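Local coordinates for GENE 22 product (Bacillus phage spp1, PDB 2XC8), which is of uncertain function but resembles in fold a domain of the lactococcal phage p2 receptor-binding protein, at residues W11-E16 against L60-N65. Numbering follows the deposited sequence.
Sequences WYLTSE and LYLHMN
W11 and L13 meet M64 and L62 in an apolar contact between the two sheets of a beta-sandwich-like fold. Strand 11-13 belongs to the antiparallel sheet built on strands 23-33 and 37-47. Strand 56-64 lies in the five-stranded mixed sheet, between strands 93-103 and 71-79. No hydrogen bond joins the two segments. Their backbones stay well apart, with L13 CA 9.9 Å from L62 CA, so side chains alone bridge the gap. The touching parts run at 124° to each other, and the contact is small, burying 135 Å² in all.

The ends of the L13 and L62 side chains meet head-on. Each holds CG anti to its backbone N (chi1 -176° in L13), and one methyl of each makes the touch. L13 CD2 lies 4.2 Å from L62 CD2. V41 of strand 37-47 packs on both leucines, and L62 also rests on M96, V71 and W73 of its own sheet.

The M64 side chain runs roughly perpendicular to that of W11. M64 is a selenomethionine. Its chain is extended as far as the selenium and then bends, which brings the terminal methyl to the six-membered ring of the indole. F39 and L31 pack against both residues and continue the apolar layer. H63, between the two touching residues L62 and M64, points away from this layer and hydrogen-bonds E92 and S74. The methyl approaches the six-membered ring obliquely, near its CZ3-CH2 bond: M64 CE is 3.5 Å from W11 CZ3 and 3.6 Å from W11 CH2.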
loop_
_atom_site.group_PDB
_atom_site.type_symbol
_atom_site.label_atom_id
_atom_site.label_comp_id
_atom_site.label_asym_id
_atom_site.label_seq_id
_atom_site.Cartn_x
_atom_site.Cartn_y
_atom_site.Cartn_z
ATOM N N TRP B 11 -1.314 3.843 18.473
ATOM C CA TRP B 11 -2.078 2.703 17.983
ATOM C C TRP B 11 -1.760 2.463 16.513
ATOM O O TRP B 11 -2.030 3.317 15.665
ATOM C CB TRP B 11 -3.578 2.940 18.158
ATOM C CG TRP B 11 -4.049 2.897 19.578
ATOM C CD1 TRP B 11 -4.114 3.944 20.450
ATOM C CD2 TRP B 11 -4.536 1.751 20.287
ATOM N NE1 TRP B 11 -4.606 3.522 21.662
ATOM C CE2 TRP B 11 -4.873 2.179 21.590
ATOM C CE3 TRP B 11 -4.717 0.403 19.950
ATOM C CZ2 TRP B 11 -5.385 1.309 22.556
ATOM C CZ3 TRP B 11 -5.221 -0.462 20.912
ATOM C CH2 TRP B 11 -5.549 -0.004 22.202
ATOM N N TYR B 12 -1.177 1.304 16.219
ATOM C CA TYR B 12 -0.843 0.947 14.842
ATOM C C TYR B 12 -1.213 -0.491 14.489
ATOM O O TYR B 12 -1.255 -1.369 15.355
ATOM C CB TYR B 12 0.632 1.244 14.527
ATOM C CG TYR B 12 1.651 0.458 15.327
ATOM C CD1 TYR B 12 2.221 -0.707 14.811
ATOM C CD2 TYR B 12 2.070 0.896 16.582
ATOM C CE1 TYR B 12 3.168 -1.427 15.534
ATOM C CE2 TYR B 12 3.016 0.185 17.313
ATOM C CZ TYR B 12 3.562 -0.974 16.783
ATOM O OH TYR B 12 4.496 -1.683 17.503
ATOM N N LEU B 13 -1.479 -0.709 13.203
ATOM C CA LEU B 13 -1.953 -1.991 12.697
ATOM C C LEU B 13 -0.972 -2.568 11.677
ATOM O O LEU B 13 -0.602 -1.896 10.711
ATOM C CB LEU B 13 -3.344 -1.814 12.074
ATOM C CG LEU B 13 -4.113 -3.028 11.546
ATOM C CD1 LEU B 13 -4.517 -3.972 12.670
ATOM C CD2 LEU B 13 -5.338 -2.577 10.763
ATOM N N THR B 14 -0.556 -3.813 11.904
ATOM C CA THR B 14 0.417 -4.483 11.036
ATOM C C THR B 14 -0.249 -5.218 9.870
ATOM O O THR B 14 0.435 -5.794 9.017
ATOM C CB THR B 14 1.319 -5.463 11.824
ATOM O OG1 THR B 14 0.509 -6.455 12.467
ATOM C CG2 THR B 14 2.144 -4.720 12.872
ATOM N N SER B 15 -1.581 -5.190 9.844
ATOM C CA SER B 15 -2.360 -5.760 8.749
ATOM C C SER B 15 -2.041 -5.075 7.427
ATOM O O SER B 15 -2.005 -3.845 7.338
ATOM C CB SER B 15 -3.858 -5.641 9.029
ATOM O OG SER B 15 -4.243 -6.429 10.143
ATOM N N GLU B 16 -1.754 -5.849 6.433
ATOM C CA GLU B 16 -1.591 -5.376 5.100
ATOM C C GLU B 16 -2.945 -4.996 4.526
ATOM O O GLU B 16 -3.831 -5.776 4.534
ATOM C CB GLU B 16 -1.029 -6.518 4.307
ATOM C CG GLU B 16 -0.313 -6.185 3.108
ATOM C CD GLU B 16 0.310 -7.412 2.492
ATOM O OE1 GLU B 16 -0.300 -7.953 1.597
ATOM O OE2 GLU B 16 1.403 -7.841 2.884
ATOM N N LEU B 60 -14.691 1.760 6.531
ATOM C CA LEU B 60 -14.275 0.617 7.336
ATOM C C LEU B 60 -13.819 1.062 8.725
ATOM O O LEU B 60 -12.972 1.948 8.855
ATOM C CB LEU B 60 -13.164 -0.161 6.619
ATOM C CG LEU B 60 -12.655 -1.475 7.224
ATOM C CD1 LEU B 60 -13.720 -2.568 7.189
ATOM C CD2 LEU B 60 -11.402 -1.934 6.497
ATOM N N TYR B 61 -14.394 0.444 9.753
ATOM C CA TYR B 61 -14.094 0.791 11.141
ATOM C C TYR B 61 -13.407 -0.354 11.880
ATOM O O TYR B 61 -13.812 -1.512 11.762
ATOM C CB TYR B 61 -15.371 1.182 11.896
ATOM C CG TYR B 61 -16.232 2.220 11.209
ATOM C CD1 TYR B 61 -15.782 3.530 11.037
ATOM C CD2 TYR B 61 -17.508 1.897 10.749
ATOM C CE1 TYR B 61 -16.576 4.486 10.409
ATOM C CE2 TYR B 61 -18.310 2.847 10.123
ATOM C CZ TYR B 61 -17.837 4.138 9.957
ATOM O OH TYR B 61 -18.626 5.080 9.338
ATOM N N LEU B 62 -12.367 -0.017 12.638
ATOM C CA LEU B 62 -11.738 -0.960 13.554
ATOM C C LEU B 62 -12.019 -0.505 14.981
ATOM O O LEU B 62 -11.546 0.547 15.413
ATOM C CB LEU B 62 -10.229 -1.064 13.296
ATOM C CG LEU B 62 -9.452 -2.166 14.025
ATOM C CD1 LEU B 62 -9.795 -3.548 13.478
ATOM C CD2 LEU B 62 -7.954 -1.919 13.940
ATOM N N HIS B 63 -12.808 -1.300 15.697
ATOM C CA HIS B 63 -13.240 -0.955 17.050
ATOM C C HIS B 63 -12.989 -2.097 18.029
ATOM O O HIS B 63 -12.857 -3.255 17.629
ATOM C CB HIS B 63 -14.719 -0.562 17.054
ATOM C CG HIS B 63 -15.597 -1.520 16.312
ATOM N ND1 HIS B 63 -16.123 -2.652 16.895
ATOM C CD2 HIS B 63 -16.029 -1.522 15.030
ATOM C CE1 HIS B 63 -16.846 -3.307 16.005
ATOM N NE2 HIS B 63 -16.805 -2.643 14.865
HETATM N N MSE B 64 -12.931 -1.756 19.314
HETATM C CA MSE B 64 -12.624 -2.722 20.362
HETATM C C MSE B 64 -13.599 -2.690 21.535
HETATM O O MSE B 64 -14.019 -1.617 21.975
HETATM C CB MSE B 64 -11.212 -2.474 20.904
HETATM C CG MSE B 64 -10.732 -3.498 21.927
HETATM SE SE MSE B 64 -9.199 -2.877 22.958
HETATM C CE MSE B 64 -7.923 -2.685 21.502
ATOM N N ASN B 65 -13.960 -3.872 22.029
ATOM C CA ASN B 65 -14.807 -3.944 23.211
ATOM C C ASN B 65 -13.774 -3.843 24.327
ATOM O O ASN B 65 -12.944 -4.737 24.485
ATOM C CB ASN B 65 -15.566 -5.274 23.275
ATOM C CG ASN B 65 -16.386 -5.433 24.552
ATOM O OD1 ASN B 65 -15.869 -5.319 25.666
ATOM N ND2 ASN B 65 -17.672 -5.720 24.390
#